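Long-range contact in Abbfa_003403 (Acinetobacter baumannii, PDB 4ZXH), which probably builds a peptide product as a four-domain nonribosomal peptide synthetase, with condensation, adenylation, carrier and thioesterase domains and a phosphopantetheine arm: residues 234-244 against 435-446. Sequence-based numbering, arbitrary orientation.
Sequences FRVSESVSSGL and VQLLQAVLSEMV
Gln439 and Phe234 meet where helix 428-447 packs against an edge strand, 229-235, of a four-stranded mixed sheet in the condensation domain. The same helix then crosses helix 238-249, which follows that strand, at 58° between the two short segments; this is plain packing that joins both elements to one helix.

The CB of Gln439 does not point toward the strand. CG lies beside the backbone N, and the chain bends at chi2 (-78°), which brings the amide to the strand. CD comes within 3.8 Å of Arg235 O. OE1 lies 3.6 Å from Val236 CG2 and passes the Phe234 ring near CD2. NE2 donates to Arg235 O at 3.2 Å. The bond is bent, with an N-H...O angle of 138°, and the donor is tilted from the carbonyl plane.

On one side of Gln439, Val435 CG1 packs on Phe234 CB, and Leu438 CD2 approaches CZ. Phe234 also touches Leu405 and Met407. Toward the other end, Val240 CG2 meets Ser443 OG, and the Leu244 and Leu442 side chains cross at about a right angle, touching through their CD2 atoms. At Gly243 the helices come close: Val446 CG1 rests 3.5 Å from both Gly243 C and Leu244 N.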
ATOM      1  N   PHE A 234      22.813   0.911  20.965  1.00 31.67           N
ATOM      2  CA  PHE A 234      22.519   1.161  22.374  1.00 36.77           C
ATOM      3  C   PHE A 234      23.283   0.172  23.255  1.00 40.21           C
ATOM      4  O   PHE A 234      23.855  -0.788  22.747  1.00 40.56           O
ATOM      5  CB  PHE A 234      21.019   1.060  22.643  1.00 33.98           C
ATOM      6  CG  PHE A 234      20.439  -0.301  22.346  1.00 45.13           C
ATOM      7  CD1 PHE A 234      20.103  -0.661  21.046  1.00 31.59           C
ATOM      8  CD2 PHE A 234      20.237  -1.223  23.363  1.00 38.44           C
ATOM      9  CE1 PHE A 234      19.586  -1.915  20.771  1.00 32.73           C
ATOM     10  CE2 PHE A 234      19.712  -2.483  23.096  1.00 33.97           C
ATOM     11  CZ  PHE A 234      19.391  -2.832  21.805  1.00 33.49           C
ATOM     12  N   ARG A 235      23.303   0.411  24.566  1.00 47.56           N
ATOM     13  CA  ARG A 235      23.884  -0.556  25.508  1.00 49.23           C
ATOM     14  C   ARG A 235      22.987  -0.798  26.710  1.00 47.09           C
ATOM     15  O   ARG A 235      22.393   0.133  27.261  1.00 50.94           O
ATOM     16  CB  ARG A 235      25.258  -0.098  25.990  1.00 38.14           C
ATOM     17  CG  ARG A 235      26.236   0.138  24.877  1.00 37.26           C
ATOM     18  CD  ARG A 235      27.534   0.680  25.372  1.00 39.59           C
ATOM     19  NE  ARG A 235      28.133   1.518  24.348  1.00 50.73           N
ATOM     20  CZ  ARG A 235      29.388   1.944  24.369  1.00 50.04           C
ATOM     21  NH1 ARG A 235      30.201   1.588  25.362  1.00 41.58           N
ATOM     22  NH2 ARG A 235      29.829   2.707  23.374  1.00 48.39           N
ATOM     23  N   VAL A 236      22.898  -2.058  27.114  1.00 39.58           N
ATOM     24  CA  VAL A 236      22.165  -2.419  28.318  1.00 47.72           C
ATOM     25  C   VAL A 236      23.049  -2.260  29.569  1.00 49.81           C
ATOM     26  O   VAL A 236      24.183  -2.742  29.601  1.00 53.12           O
ATOM     27  CB  VAL A 236      21.647  -3.855  28.224  1.00 41.28           C
ATOM     28  CG1 VAL A 236      20.872  -4.208  29.470  1.00 49.25           C
ATOM     29  CG2 VAL A 236      20.780  -4.016  26.987  1.00 40.02           C
ATOM     30  N   SER A 237      22.534  -1.581  30.594  1.00 53.34           N
ATOM     31  CA  SER A 237      23.306  -1.326  31.813  1.00 55.24           C
ATOM     32  C   SER A 237      23.847  -2.625  32.401  1.00 59.55           C
ATOM     33  O   SER A 237      23.247  -3.692  32.231  1.00 60.69           O
ATOM     34  CB  SER A 237      22.458  -0.601  32.860  1.00 54.78           C
ATOM     35  OG  SER A 237      21.680  -1.522  33.608  1.00 56.96           O
ATOM     36  N   GLU A 238      24.984  -2.532  33.083  1.00 57.15           N
ATOM     37  CA  GLU A 238      25.653  -3.722  33.575  1.00 60.06           C
ATOM     38  C   GLU A 238      24.757  -4.437  34.579  1.00 62.20           C
ATOM     39  O   GLU A 238      24.701  -5.667  34.593  1.00 58.92           O
ATOM     40  CB  GLU A 238      27.002  -3.367  34.198  1.00 72.58           C
ATOM     41  CG  GLU A 238      27.692  -4.542  34.881  1.00 85.09           C
ATOM     42  CD  GLU A 238      29.012  -4.160  35.530  1.00 91.68           C
ATOM     43  OE1 GLU A 238      28.981  -3.474  36.575  1.00 95.26           O
ATOM     44  OE2 GLU A 238      30.079  -4.546  34.993  1.00 90.16           O
ATOM     45  N   SER A 239      24.062  -3.652  35.406  1.00 65.29           N
ATOM     46  CA  SER A 239      23.032  -4.153  36.319  1.00 64.40           C
ATOM     47  C   SER A 239      22.086  -5.110  35.607  1.00 63.50           C
ATOM     48  O   SER A 239      22.063  -6.310  35.880  1.00 63.70           O
ATOM     49  CB  SER A 239      22.221  -2.990  36.898  1.00 67.16           C
ATOM     50  OG  SER A 239      23.055  -1.873  37.145  1.00 71.64           O
ATOM     51  N   VAL A 240      21.316  -4.558  34.677  1.00 52.94           N
ATOM     52  CA  VAL A 240      20.309  -5.316  33.955  1.00 53.45           C
ATOM     53  C   VAL A 240      20.931  -6.449  33.125  1.00 53.96           C
ATOM     54  O   VAL A 240      20.379  -7.548  33.063  1.00 53.44           O
ATOM     55  CB  VAL A 240      19.478  -4.382  33.037  1.00 65.24           C
ATOM     56  CG1 VAL A 240      18.414  -5.170  32.272  1.00 53.04           C
ATOM     57  CG2 VAL A 240      18.851  -3.245  33.856  1.00 51.75           C
ATOM     58  N   SER A 241      22.074  -6.184  32.494  1.00 50.86           N
ATOM     59  CA  SER A 241      22.768  -7.209  31.708  1.00 54.55           C
ATOM     60  C   SER A 241      23.049  -8.467  32.536  1.00 59.94           C
ATOM     61  O   SER A 241      22.851  -9.592  32.073  1.00 57.88           O
ATOM     62  CB  SER A 241      24.080  -6.662  31.143  1.00 47.91           C
ATOM     63  OG  SER A 241      23.880  -5.934  29.944  1.00 44.09           O
ATOM     64  N   SER A 242      23.508  -8.260  33.766  1.00 63.24           N
ATOM     65  CA  SER A 242      23.759  -9.357  34.688  1.00 64.82           C
ATOM     66  C   SER A 242      22.460 -10.036  35.084  1.00 65.64           C
ATOM     67  O   SER A 242      22.369 -11.266  35.085  1.00 71.00           O
ATOM     68  CB  SER A 242      24.487  -8.855  35.930  1.00 73.17           C
ATOM     69  OG  SER A 242      25.735  -8.283  35.582  1.00 80.72           O
ATOM     70  N   GLY A 243      21.456  -9.228  35.418  1.00 61.69           N
ATOM     71  CA  GLY A 243      20.152  -9.747  35.792  1.00 62.87           C
ATOM     72  C   GLY A 243      19.576 -10.688  34.747  1.00 64.43           C
ATOM     73  O   GLY A 243      19.127 -11.786  35.075  1.00 66.64           O
ATOM     74  N   LEU A 244      19.603 -10.257  33.489  1.00 62.34           N
ATOM     75  CA  LEU A 244      19.124 -11.070  32.384  1.00 58.65           C
ATOM     76  C   LEU A 244      19.812 -12.424  32.344  1.00 62.51           C
ATOM     77  O   LEU A 244      19.141 -13.451  32.262  1.00 69.21           O
ATOM     78  CB  LEU A 244      19.325 -10.343  31.056  1.00 59.57           C
ATOM     79  CG  LEU A 244      18.512  -9.060  30.869  1.00 55.65           C
ATOM     80  CD1 LEU A 244      18.961  -8.323  29.628  1.00 44.22           C
ATOM     81  CD2 LEU A 244      17.044  -9.379  30.798  1.00 46.78           C
ATOM     82  N   VAL A 435      14.068   1.957  21.552  1.00 44.28           N
ATOM     83  CA  VAL A 435      15.202   1.473  22.328  1.00 49.63           C
ATOM     84  C   VAL A 435      14.963   1.707  23.814  1.00 48.46           C
ATOM     85  O   VAL A 435      15.169   0.804  24.630  1.00 42.91           O
ATOM     86  CB  VAL A 435      16.515   2.128  21.887  1.00 47.77           C
ATOM     87  CG1 VAL A 435      17.622   1.852  22.897  1.00 36.71           C
ATOM     88  CG2 VAL A 435      16.904   1.601  20.512  1.00 44.76           C
ATOM     89  N   GLN A 436      14.479   2.894  24.161  1.00 49.15           N
ATOM     90  CA  GLN A 436      14.222   3.203  25.566  1.00 50.64           C
ATOM     91  C   GLN A 436      13.153   2.287  26.154  1.00 43.14           C
ATOM     92  O   GLN A 436      13.222   1.935  27.328  1.00 44.31           O
ATOM     93  CB  GLN A 436      13.828   4.669  25.732  1.00 56.37           C
ATOM     94  CG  GLN A 436      14.994   5.618  25.499  1.00 72.96           C
ATOM     95  CD  GLN A 436      14.663   7.057  25.825  1.00 87.55           C
ATOM     96  OE1 GLN A 436      13.499   7.403  26.058  1.00 94.47           O
ATOM     97  NE2 GLN A 436      15.686   7.909  25.841  1.00 84.81           N
ATOM     98  N   LEU A 437      12.189   1.881  25.331  1.00 40.07           N
ATOM     99  CA  LEU A 437      11.112   1.000  25.783  1.00 45.89           C
ATOM    100  C   LEU A 437      11.588  -0.444  25.959  1.00 52.00           C
ATOM    101  O   LEU A 437      11.169  -1.134  26.894  1.00 56.53           O
ATOM    102  CB  LEU A 437       9.935   1.064  24.805  1.00 47.25           C
ATOM    103  CG  LEU A 437       9.203   2.413  24.820  1.00 48.15           C
ATOM    104  CD1 LEU A 437       8.132   2.507  23.753  1.00 48.25           C
ATOM    105  CD2 LEU A 437       8.607   2.684  26.182  1.00 48.57           C
ATOM    106  N   LEU A 438      12.467  -0.890  25.067  1.00 48.03           N
ATOM    107  CA  LEU A 438      13.126  -2.183  25.209  1.00 46.66           C
ATOM    108  C   LEU A 438      13.933  -2.240  26.503  1.00 52.49           C
ATOM    109  O   LEU A 438      13.831  -3.203  27.267  1.00 54.39           O
ATOM    110  CB  LEU A 438      14.038  -2.455  24.006  1.00 45.01           C
ATOM    111  CG  LEU A 438      14.779  -3.797  23.978  1.00 40.52           C
ATOM    112  CD1 LEU A 438      13.835  -4.950  24.300  1.00 42.92           C
ATOM    113  CD2 LEU A 438      15.412  -4.024  22.621  1.00 36.45           C
ATOM    114  N   GLN A 439      14.739  -1.205  26.729  1.00 52.94           N
ATOM    115  CA  GLN A 439      15.487  -1.037  27.972  1.00 54.04           C
ATOM    116  C   GLN A 439      14.542  -1.274  29.163  1.00 51.60           C
ATOM    117  O   GLN A 439      14.885  -1.961  30.126  1.00 50.91           O
ATOM    118  CB  GLN A 439      16.105   0.374  28.046  1.00 58.12           C
ATOM    119  CG  GLN A 439      17.208   0.717  27.023  1.00 55.98           C
ATOM    120  CD  GLN A 439      18.556   0.124  27.365  1.00 71.85           C
ATOM    121  OE1 GLN A 439      18.860  -1.003  26.998  1.00 82.91           O
ATOM    122  NE2 GLN A 439      19.379   0.889  28.066  1.00 78.90           N
ATOM    123  N   ALA A 440      13.336  -0.723  29.065  1.00 49.86           N
ATOM    124  CA  ALA A 440      12.355  -0.776  30.146  1.00 50.96           C
ATOM    125  C   ALA A 440      11.779  -2.170  30.358  1.00 49.67           C
ATOM    126  O   ALA A 440      11.708  -2.647  31.493  1.00 55.03           O
ATOM    127  CB  ALA A 440      11.243   0.203  29.878  1.00 47.22           C
ATOM    128  N   VAL A 441      11.359  -2.811  29.269  1.00 47.83           N
ATOM    129  CA  VAL A 441      10.865  -4.188  29.330  1.00 49.63           C
ATOM    130  C   VAL A 441      11.896  -5.108  29.962  1.00 52.97           C
ATOM    131  O   VAL A 441      11.574  -5.896  30.845  1.00 53.05           O
ATOM    132  CB  VAL A 441      10.502  -4.741  27.934  1.00 48.50           C
ATOM    133  CG1 VAL A 441      10.187  -6.230  28.012  1.00 43.42           C
ATOM    134  CG2 VAL A 441       9.323  -4.002  27.365  1.00 50.97           C
ATOM    135  N   LEU A 442      13.141  -4.987  29.515  1.00 53.78           N
ATOM    136  CA  LEU A 442      14.227  -5.786  30.065  1.00 50.65           C
ATOM    137  C   LEU A 442      14.424  -5.515  31.554  1.00 52.37           C
ATOM    138  O   LEU A 442      14.597  -6.451  32.332  1.00 55.73           O
ATOM    139  CB  LEU A 442      15.521  -5.529  29.284  1.00 43.98           C
ATOM    140  CG  LEU A 442      15.474  -6.118  27.867  1.00 48.74           C
ATOM    141  CD1 LEU A 442      16.722  -5.827  27.068  1.00 40.09           C
ATOM    142  CD2 LEU A 442      15.195  -7.619  27.900  1.00 41.89           C
ATOM    143  N   SER A 443      14.384  -4.246  31.958  1.00 58.86           N
ATOM    144  CA  SER A 443      14.519  -3.905  33.378  1.00 64.90           C
ATOM    145  C   SER A 443      13.379  -4.496  34.184  1.00 71.97           C
ATOM    146  O   SER A 443      13.614  -5.169  35.192  1.00 70.01           O
ATOM    147  CB  SER A 443      14.561  -2.390  33.596  1.00 67.50           C
ATOM    148  OG  SER A 443      15.831  -1.851  33.278  1.00 73.07           O
ATOM    149  N   GLU A 444      12.147  -4.244  33.732  1.00 73.56           N
ATOM    150  CA  GLU A 444      10.955  -4.695  34.452  1.00 72.70           C
ATOM    151  C   GLU A 444      10.883  -6.224  34.492  1.00 73.63           C
ATOM    152  O   GLU A 444      10.289  -6.796  35.406  1.00 82.05           O
ATOM    153  CB  GLU A 444       9.683  -4.112  33.829  1.00 60.42           C
ATOM    154  N   MET A 445      11.504  -6.885  33.519  1.00 66.00           N
ATOM    155  CA  MET A 445      11.591  -8.343  33.543  1.00 65.94           C
ATOM    156  C   MET A 445      12.461  -8.847  34.711  1.00 72.68           C
ATOM    157  O   MET A 445      12.043  -9.754  35.433  1.00 74.53           O
ATOM    158  CB  MET A 445      12.132  -8.894  32.208  1.00 58.45           C
ATOM    159  CG  MET A 445      11.077  -9.048  31.110  1.00 61.05           C
ATOM    160  SD  MET A 445      11.680  -9.623  29.497  1.00 52.86           S
ATOM    161  CE  MET A 445      11.305 -11.371  29.530  1.00 64.19           C
ATOM    162  N   VAL A 446      13.659  -8.287  34.907  1.00 68.42           N
ATOM    163  CA  VAL A 446      14.517  -8.805  35.977  1.00 75.08           C
ATOM    164  C   VAL A 446      13.967  -8.410  37.350  1.00 76.30           C
ATOM    165  O   VAL A 446      14.089  -9.173  38.306  1.00 74.01           O
ATOM    166  CB  VAL A 446      16.010  -8.334  35.877  1.00 68.14           C
ATOM    167  CG1 VAL A 446      16.639  -8.750  34.530  1.00 60.26           C
ATOM    168  CG2 VAL A 446      16.167  -6.832  36.167  1.00 70.03           C
TER